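Local atomic coordinates of malonyl CoA-acyl carrier protein transacylase (Bartonella henselae, PDB entry 3QAT), a protein that catalyses transfer of the malonyl group from malonyl-CoA to acyl carrier protein, the step that supplies malonyl units for fatty acid biosynthesis. Residues A68-S73 / F111-T116; L99-A104 / S251-Q256. All coordinates share one frame; numbering follows the deposited sequence. Where two conformers were deposited one is given.

Interaction 1: A68-S73 / F111-T116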
ATOM      1  N   ALA A  68      10.953  -3.220  -0.972  1.00  5.31           N
ATOM      2  CA  ALA A  68      11.527  -2.872   0.363  1.00  6.17           C
ATOM      3  C   ALA A  68      10.479  -2.751   1.467  1.00  5.42           C
ATOM      4  O   ALA A  68      10.668  -3.269   2.567  1.00  5.78           O
ATOM      5  CB  ALA A  68      12.324  -1.571   0.297  1.00  5.82           C
ATOM      6  N   LEU A  69       9.380  -2.061   1.179  1.00  5.52           N
ATOM      7  CA  LEU A  69       8.325  -1.905   2.189  1.00  4.97           C
ATOM      8  C   LEU A  69       7.705  -3.254   2.526  1.00  5.92           C
ATOM      9  O   LEU A  69       7.386  -3.519   3.703  1.00  6.35           O
ATOM     10  CB  LEU A  69       7.248  -0.908   1.718  1.00  5.78           C
ATOM     11  CG  LEU A  69       7.671   0.562   1.968  1.00  4.13           C
ATOM     12  CD1 LEU A  69       6.801   1.523   1.144  1.00  6.95           C
ATOM     13  CD2 LEU A  69       7.564   0.891   3.462  1.00  4.86           C
ATOM     14  N   MET A  70       7.517  -4.108   1.507  1.00  5.12           N
ATOM     15  CA  MET A  70       6.979  -5.438   1.760  1.00  5.85           C
ATOM     16  C   MET A  70       7.934  -6.219   2.674  1.00  6.10           C
ATOM     17  O   MET A  70       7.486  -6.877   3.612  1.00  6.89           O
ATOM     18  CB  MET A  70       6.740  -6.185   0.434  1.00  6.66           C
ATOM     19  CG  MET A  70       6.178  -7.625   0.567  1.00  6.58           C
ATOM     20  SD  MET A  70       7.504  -8.844   0.862  1.00  7.51           S
ATOM     21  CE  MET A  70       8.464  -8.707  -0.644  1.00  7.34           C
ATOM     22  N   ALA A  71       9.243  -6.102   2.429  1.00  5.94           N
ATOM     23  CA  ALA A  71      10.237  -6.837   3.256  1.00  5.60           C
ATOM     24  C   ALA A  71      10.105  -6.416   4.727  1.00  6.42           C
ATOM     25  O   ALA A  71      10.118  -7.264   5.607  1.00  6.92           O
ATOM     26  CB  ALA A  71      11.650  -6.567   2.770  1.00  6.36           C
ATOM     27  N   VAL A  72       9.990  -5.113   4.988  1.00  6.26           N
ATOM     28  CA  VAL A  72       9.857  -4.660   6.373  1.00  7.11           C
ATOM     29  C   VAL A  72       8.589  -5.255   6.988  1.00  7.33           C
ATOM     30  O   VAL A  72       8.629  -5.775   8.106  1.00  7.03           O
ATOM     31  CB  VAL A  72       9.835  -3.134   6.467  1.00  7.53           C
ATOM     32  CG1 VAL A  72       9.592  -2.679   7.925  1.00  9.42           C
ATOM     33  CG2 VAL A  72      11.161  -2.572   5.931  1.00  8.78           C
ATOM     34  N   SER A  73       7.470  -5.202   6.262  1.00  6.63           N
ATOM     35  CA  SER A  73       6.224  -5.766   6.777  1.00  6.72           C
ATOM     36  C   SER A  73       6.352  -7.263   7.066  1.00  7.08           C
ATOM     37  O   SER A  73       5.936  -7.749   8.131  1.00  7.14           O
ATOM     38  CB  SER A  73       5.052  -5.525   5.816  1.00  6.88           C
ATOM     39  OG  SER A  73       4.633  -4.174   5.820  1.00  6.56           O
ATOM     40  N   PHE A 111       1.009 -15.837  -1.703  1.00 10.87           N
ATOM     41  CA  PHE A 111       2.253 -15.926  -2.460  1.00 10.24           C
ATOM     42  C   PHE A 111       3.425 -16.194  -1.517  1.00 10.22           C
ATOM     43  O   PHE A 111       3.420 -15.776  -0.347  1.00 11.14           O
ATOM     44  CB  PHE A 111       2.606 -14.592  -3.136  1.00  9.86           C
ATOM     45  CG  PHE A 111       1.521 -13.990  -3.982  1.00 10.00           C
ATOM     46  CD1 PHE A 111       0.990 -14.682  -5.077  1.00 11.17           C
ATOM     47  CD2 PHE A 111       1.059 -12.701  -3.690  1.00 11.29           C
ATOM     48  CE1 PHE A 111       0.006 -14.099  -5.887  1.00 11.93           C
ATOM     49  CE2 PHE A 111       0.076 -12.099  -4.486  1.00 10.91           C
ATOM     50  CZ  PHE A 111      -0.447 -12.804  -5.594  1.00 10.51           C
ATOM     51  N   SER A 112       4.452 -16.863  -2.035  1.00  9.29           N
ATOM     52  CA  SER A 112       5.698 -17.025  -1.282  1.00  9.43           C
ATOM     53  C   SER A 112       6.403 -15.677  -1.155  1.00  8.74           C
ATOM     54  O   SER A 112       6.157 -14.759  -1.942  1.00  9.57           O
ATOM     55  CB  SER A 112       6.665 -18.005  -1.951  1.00  9.68           C
ATOM     56  OG  SER A 112       7.218 -17.485  -3.180  1.00  9.73           O
ATOM     57  N   LEU A 113       7.323 -15.599  -0.206  1.00  8.78           N
ATOM     58  CA  LEU A 113       8.118 -14.373  -0.060  1.00  8.28           C
ATOM     59  C   LEU A 113       8.963 -14.059  -1.302  1.00  8.38           C
ATOM     60  O   LEU A 113       9.015 -12.913  -1.758  1.00  8.39           O
ATOM     61  CB  LEU A 113       9.007 -14.472   1.183  1.00  8.40           C
ATOM     62  CG  LEU A 113       9.912 -13.236   1.427  1.00  7.34           C
ATOM     63  CD1 LEU A 113       9.116 -11.937   1.679  1.00  8.59           C
ATOM     64  CD2 LEU A 113      10.807 -13.491   2.609  1.00 10.03           C
ATOM     65  N   THR A 114       9.612 -15.074  -1.863  1.00  8.66           N
ATOM     66  CA  THR A 114      10.400 -14.852  -3.064  1.00  8.41           C
ATOM     67  C   THR A 114       9.531 -14.339  -4.232  1.00  8.28           C
ATOM     68  O   THR A 114       9.908 -13.391  -4.949  1.00  8.80           O
ATOM     69  CB  THR A 114      11.188 -16.145  -3.427  1.00  9.01           C
ATOM     70  OG1 THR A 114      12.397 -16.180  -2.644  1.00 10.65           O
ATOM     71  CG2 THR A 114      11.559 -16.193  -4.926  1.00  9.25           C
ATOM     72  N   ASP A 115       8.350 -14.943  -4.421  1.00  8.07           N
ATOM     73  CA  ASP A 115       7.463 -14.498  -5.488  1.00  7.87           C
ATOM     74  C   ASP A 115       6.921 -13.103  -5.248  1.00  7.84           C
ATOM     75  O   ASP A 115       6.781 -12.331  -6.181  1.00  7.71           O
ATOM     76  CB  ASP A 115       6.331 -15.515  -5.719  1.00  8.43           C
ATOM     77  CG  ASP A 115       6.835 -16.797  -6.375  1.00 11.70           C
ATOM     78  OD1 ASP A 115       7.979 -16.825  -6.926  1.00 12.87           O
ATOM     79  OD2 ASP A 115       6.067 -17.789  -6.372  1.00 14.55           O
ATOM     80  N   THR A 116       6.602 -12.783  -3.989  1.00  8.22           N
ATOM     81  CA  THR A 116       6.083 -11.448  -3.683  1.00  7.70           C
ATOM     82  C   THR A 116       7.138 -10.387  -3.969  1.00  7.22           C
ATOM     83  O   THR A 116       6.833  -9.332  -4.550  1.00  7.53           O
ATOM     84  CB  THR A 116       5.644 -11.369  -2.221  1.00  7.36           C
ATOM     85  OG1 THR A 116       4.674 -12.406  -1.967  1.00  7.49           O
ATOM     86  CG2 THR A 116       4.963 -10.011  -1.957  1.00  8.57           C
TER
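Met70 reaches from helix 62-82 to Leu113 and Thr116 in the first turn of helix 113-129, an apolar helix-to-helix contact inside the acyl transferase domain. The apolar part rests on the one methionine. Its chain leaves the backbone with CG anti to N (chi1 179°) and then bends at both chi2 and chi3, which curls the thioether round Thr116 instead of running straight on. SD meets Leu113 CD1 at 3.6 Å, and CG lies 3.7 Å from Thr116 CG2. The terminal CE closes over the same threonine, 4.0 Å from its CG2, so Thr116 is met by the middle and the end of the chain alike. Ala117 and Leu120 also touch Met70, whose side chain lies near a probable nucleophile elbow.

No hydrogen bond crosses between the segments; within 111-116 two side-chain hydrogen bonds serve the start of helix 113-129. Ser112 is its N-cap, and its OG accepts from Asp115 N at 3.0 Å in a capping bond with an N-H...O angle of 161°. Thr116 divides its two branches: CG2 packs on the methionine, whereas OG1 turns back to its own helix. There Ser112 O accepts from both Thr116 N and Thr116 OG1, the hydroxyl standing 2.8 Å from that oxygen and above the carbonyl plane.

Interaction 2: L99-A104 / S251-Q256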
ATOM      1  N   LEU A  99       0.757  -1.201  -2.957  1.00  7.15           N
ATOM      2  CA  LEU A  99       1.757  -2.258  -2.869  1.00  7.08           C
ATOM      3  C   LEU A  99       1.477  -3.135  -1.623  1.00  5.79           C
ATOM      4  O   LEU A  99       1.796  -4.323  -1.588  1.00  6.38           O
ATOM      5  CB  LEU A  99       3.176  -1.669  -2.824  1.00  6.71           C
ATOM      6  CG  LEU A  99       3.639  -1.079  -1.489  1.00  7.49           C
ATOM      7  CD1 LEU A  99       4.248  -2.080  -0.519  1.00  7.96           C
ATOM      8  CD2 LEU A  99       4.666   0.036  -1.785  1.00  8.12           C
ATOM      9  N   GLY A 100       0.891  -2.520  -0.592  1.00  6.34           N
ATOM     10  CA  GLY A 100       0.574  -3.230   0.648  1.00  6.21           C
ATOM     11  C   GLY A 100      -0.401  -4.401   0.463  1.00  7.11           C
ATOM     12  O   GLY A 100      -0.456  -5.270   1.318  1.00  7.24           O
ATOM     13  N   GLU A 101      -1.167  -4.424  -0.638  1.00  7.23           N
ATOM     14  CA  GLU A 101      -2.022  -5.601  -0.909  1.00  7.45           C
ATOM     15  C   GLU A 101      -1.162  -6.861  -1.095  1.00  7.71           C
ATOM     16  O   GLU A 101      -1.562  -7.961  -0.682  1.00  7.99           O
ATOM     17  CB  GLU A 101      -2.888  -5.392  -2.150  1.00  8.55           C
ATOM     18  CG  GLU A 101      -3.778  -4.170  -2.093  1.00  9.11           C
ATOM     19  CD  GLU A 101      -5.064  -4.353  -2.910  1.00 12.01           C
ATOM     20  OE1 GLU A 101      -5.040  -4.296  -4.184  1.00 13.38           O
ATOM     21  OE2 GLU A 101      -6.090  -4.552  -2.265  1.00  9.95           O
ATOM     22  N   TYR A 102       0.021  -6.702  -1.695  1.00  6.62           N
ATOM     23  CA  TYR A 102       0.938  -7.806  -1.887  1.00  7.29           C
ATOM     24  C   TYR A 102       1.546  -8.255  -0.582  1.00  6.90           C
ATOM     25  O   TYR A 102       1.648  -9.448  -0.322  1.00  7.29           O
ATOM     26  CB  TYR A 102       2.037  -7.476  -2.925  1.00  6.75           C
ATOM     27  CG  TYR A 102       1.474  -7.196  -4.301  1.00  7.18           C
ATOM     28  CD1 TYR A 102       1.488  -8.188  -5.307  1.00  8.66           C
ATOM     29  CD2 TYR A 102       0.870  -5.966  -4.588  1.00  7.11           C
ATOM     30  CE1 TYR A 102       0.927  -7.964  -6.562  1.00  7.61           C
ATOM     31  CE2 TYR A 102       0.310  -5.722  -5.870  1.00  7.61           C
ATOM     32  CZ  TYR A 102       0.339  -6.738  -6.833  1.00  7.51           C
ATOM     33  OH  TYR A 102      -0.206  -6.521  -8.077  1.00  8.12           O
ATOM     34  N   SER A 103       1.926  -7.291   0.267  1.00  6.45           N
ATOM     35  CA  SER A 103       2.399  -7.652   1.606  1.00  6.72           C
ATOM     36  C   SER A 103       1.337  -8.428   2.384  1.00  7.17           C
ATOM     37  O   SER A 103       1.640  -9.422   3.027  1.00  8.16           O
ATOM     38  CB  SER A 103       2.757  -6.396   2.392  1.00  6.79           C
ATOM     39  OG  SER A 103       3.628  -5.581   1.606  1.00  7.01           O
ATOM     40  N   ALA A 104       0.104  -7.956   2.294  1.00  7.85           N
ATOM     41  CA  ALA A 104      -1.045  -8.593   2.965  1.00  7.78           C
ATOM     42  C   ALA A 104      -1.244 -10.030   2.462  1.00  7.90           C
ATOM     43  O   ALA A 104      -1.434 -10.964   3.253  1.00  8.63           O
ATOM     44  CB  ALA A 104      -2.271  -7.753   2.715  1.00  7.89           C
ATOM     45  N   SER A 251      -7.384 -10.803 -10.626  1.00 13.22           N
ATOM     46  CA  SER A 251      -8.064  -9.840 -11.470  0.70 14.09           C
ATOM     47  C   SER A 251      -8.133  -8.467 -10.785  1.00 13.26           C
ATOM     48  O   SER A 251      -7.896  -7.435 -11.411  1.00 13.31           O
ATOM     49  CB  SER A 251      -9.460 -10.355 -11.830  0.70 15.46           C
ATOM     50  OG  SER A 251     -10.183  -9.385 -12.555  0.70 18.28           O
ATOM     51  N   LEU A 252      -8.433  -8.478  -9.497  1.00 12.55           N
ATOM     52  CA  LEU A 252      -8.527  -7.245  -8.713  1.00 11.35           C
ATOM     53  C   LEU A 252      -7.190  -6.537  -8.524  1.00 11.42           C
ATOM     54  O   LEU A 252      -7.171  -5.311  -8.494  1.00 10.30           O
ATOM     55  CB  LEU A 252      -9.177  -7.509  -7.360  1.00 12.26           C
ATOM     56  CG  LEU A 252     -10.628  -7.997  -7.386  1.00 13.09           C
ATOM     57  CD1 LEU A 252     -10.966  -8.523  -6.005  1.00 14.55           C
ATOM     58  CD2 LEU A 252     -11.605  -6.876  -7.794  1.00 17.71           C
ATOM     59  N   LEU A 253      -6.101  -7.310  -8.414  1.00 10.05           N
ATOM     60  CA  LEU A 253      -4.742  -6.698  -8.393  1.00  9.02           C
ATOM     61  C   LEU A 253      -4.419  -5.987  -9.722  1.00  9.28           C
ATOM     62  O   LEU A 253      -3.809  -4.900  -9.718  1.00  9.76           O
ATOM     63  CB  LEU A 253      -3.672  -7.739  -8.072  1.00  8.68           C
ATOM     64  CG  LEU A 253      -3.712  -8.346  -6.667  1.00  8.70           C
ATOM     65  CD1 LEU A 253      -2.678  -9.454  -6.604  1.00 10.19           C
ATOM     66  CD2 LEU A 253      -3.388  -7.287  -5.613  1.00 10.63           C
ATOM     67  N   VAL A 254      -4.836  -6.583 -10.843  1.00 10.18           N
ATOM     68  CA  VAL A 254      -4.643  -5.946 -12.143  1.00 10.78           C
ATOM     69  C   VAL A 254      -5.484  -4.659 -12.256  1.00 11.10           C
ATOM     70  O   VAL A 254      -4.981  -3.593 -12.683  1.00 11.62           O
ATOM     71  CB  VAL A 254      -4.957  -6.941 -13.297  1.00 10.53           C
ATOM     72  CG1 VAL A 254      -4.915  -6.228 -14.647  1.00 12.76           C
ATOM     73  CG2 VAL A 254      -3.957  -8.115 -13.299  1.00 11.53           C
ATOM     74  N   GLN A 255      -6.762  -4.753 -11.877  1.00 11.86           N
ATOM     75  CA  GLN A 255      -7.659  -3.596 -11.901  1.00 12.89           C
ATOM     76  C   GLN A 255      -7.158  -2.465 -10.994  1.00 12.13           C
ATOM     77  O   GLN A 255      -7.315  -1.274 -11.307  1.00 12.68           O
ATOM     78  CB  GLN A 255      -9.052  -4.011 -11.443  1.00 14.01           C
ATOM     79  CG  GLN A 255      -9.773  -4.957 -12.391  1.00 18.65           C
ATOM     80  CD  GLN A 255     -11.047  -5.515 -11.765  1.00 22.04           C
ATOM     81  OE1 GLN A 255     -11.828  -4.779 -11.155  1.00 24.93           O
ATOM     82  NE2 GLN A 255     -11.252  -6.817 -11.901  1.00 26.22           N
ATOM     83  N   GLN A 256      -6.551  -2.861  -9.875  1.00 10.81           N
ATOM     84  CA  GLN A 256      -6.039  -1.910  -8.886  1.00 11.35           C
ATOM     85  C   GLN A 256      -5.022  -0.923  -9.490  1.00 10.53           C
ATOM     86  O   GLN A 256      -4.984   0.264  -9.122  1.00 11.16           O
ATOM     87  CB  GLN A 256      -5.430  -2.710  -7.722  1.00 10.72           C
ATOM     88  CG  GLN A 256      -5.230  -1.925  -6.432  1.00 12.63           C
ATOM     89  CD  GLN A 256      -3.959  -1.139  -6.421  1.00 16.63           C
ATOM     90  OE1 GLN A 256      -3.126  -1.243  -7.335  1.00 17.13           O
ATOM     91  NE2 GLN A 256      -3.801  -0.314  -5.388  1.00 15.72           N
TER
HETATM   92  O   HOH W   1      -7.690  -4.436  -5.344  1.00  8.28           O
HETATM   93  O   HOH W   2      -1.748  -4.272  -8.014  1.00  9.83           O
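With CG anti to their carbonyl carbons, Tyr102 (chi1 -62°) and Leu253 (chi1 -66°) send their side chains at each other from opposite directions, while Gln256 has CG anti to its backbone N (chi1 -162°) and bends at chi2 beside Glu101. The contact joins helix 100-107, which follows the strand 93-96 through a probable GxSxG nucleophile elbow, to helix 246-258. The two short helical segments run nearly antiparallel with axes 11.8 Å apart, and the space between them is bridged by side chains and water.

Leu253 wedges between the tyrosine and the glutamate. Its CD2 lies over one face of the Tyr102 ring and 3.7 Å from Glu101 OE1, its CD1 is 3.9 Å from Tyr102 CE1, and its CB lies 3.7 Å from Tyr102 OH. Glu101 OE1 also approaches Gln256 CG at 3.3 Å, so this part of the contact sets a carboxylate oxygen against the aliphatic stem of the glutamine. The polar ends look to other partners: Glu101 OE2 accepts from Asn237 N, and Gln256 is bound by OE1 to Arg123 and by NE2 to Asn237 OD1, with a weak bond to Ser98 OG, the serine of the elbow pattern. Gln256 O is also bonded to His207 ND1; these links to the serine and histidine are consistent with a place in the active site, probably built round that pair as in related acyltransferases.

Water makes the polar link between the helices. One water donates to Glu101 OE1 at 2.9 Å and weakly to Leu252 O. A second, lying in the plane of the tyrosine ring at its edge, is 2.7 Å from Tyr102 OH and also 2.7 Å from Leu253 O.

How the interactions relate
From the N terminus, the chain first passes 68-73 on helix 62-82, then 99-104, then 111-116 and finally 251-256, so the two contacts cross. Interaction 1 closes a loop of 37 residues that includes strand 93-96 and helix 100-107; interaction 2 closes a far longer one of 146 residues, bringing helix 246-258 back to the start of helix 100-107. Their centres are 13 Å apart and the two sets touch directly: Met70 CA is 3.4 Å from Ser103 OG, and Phe111 CZ packs on Leu253 CD1. Helix 100-107 packs against helices 62-82, 113-129 and 246-258, with 68-73 and 251-256 on roughly opposite sides of it.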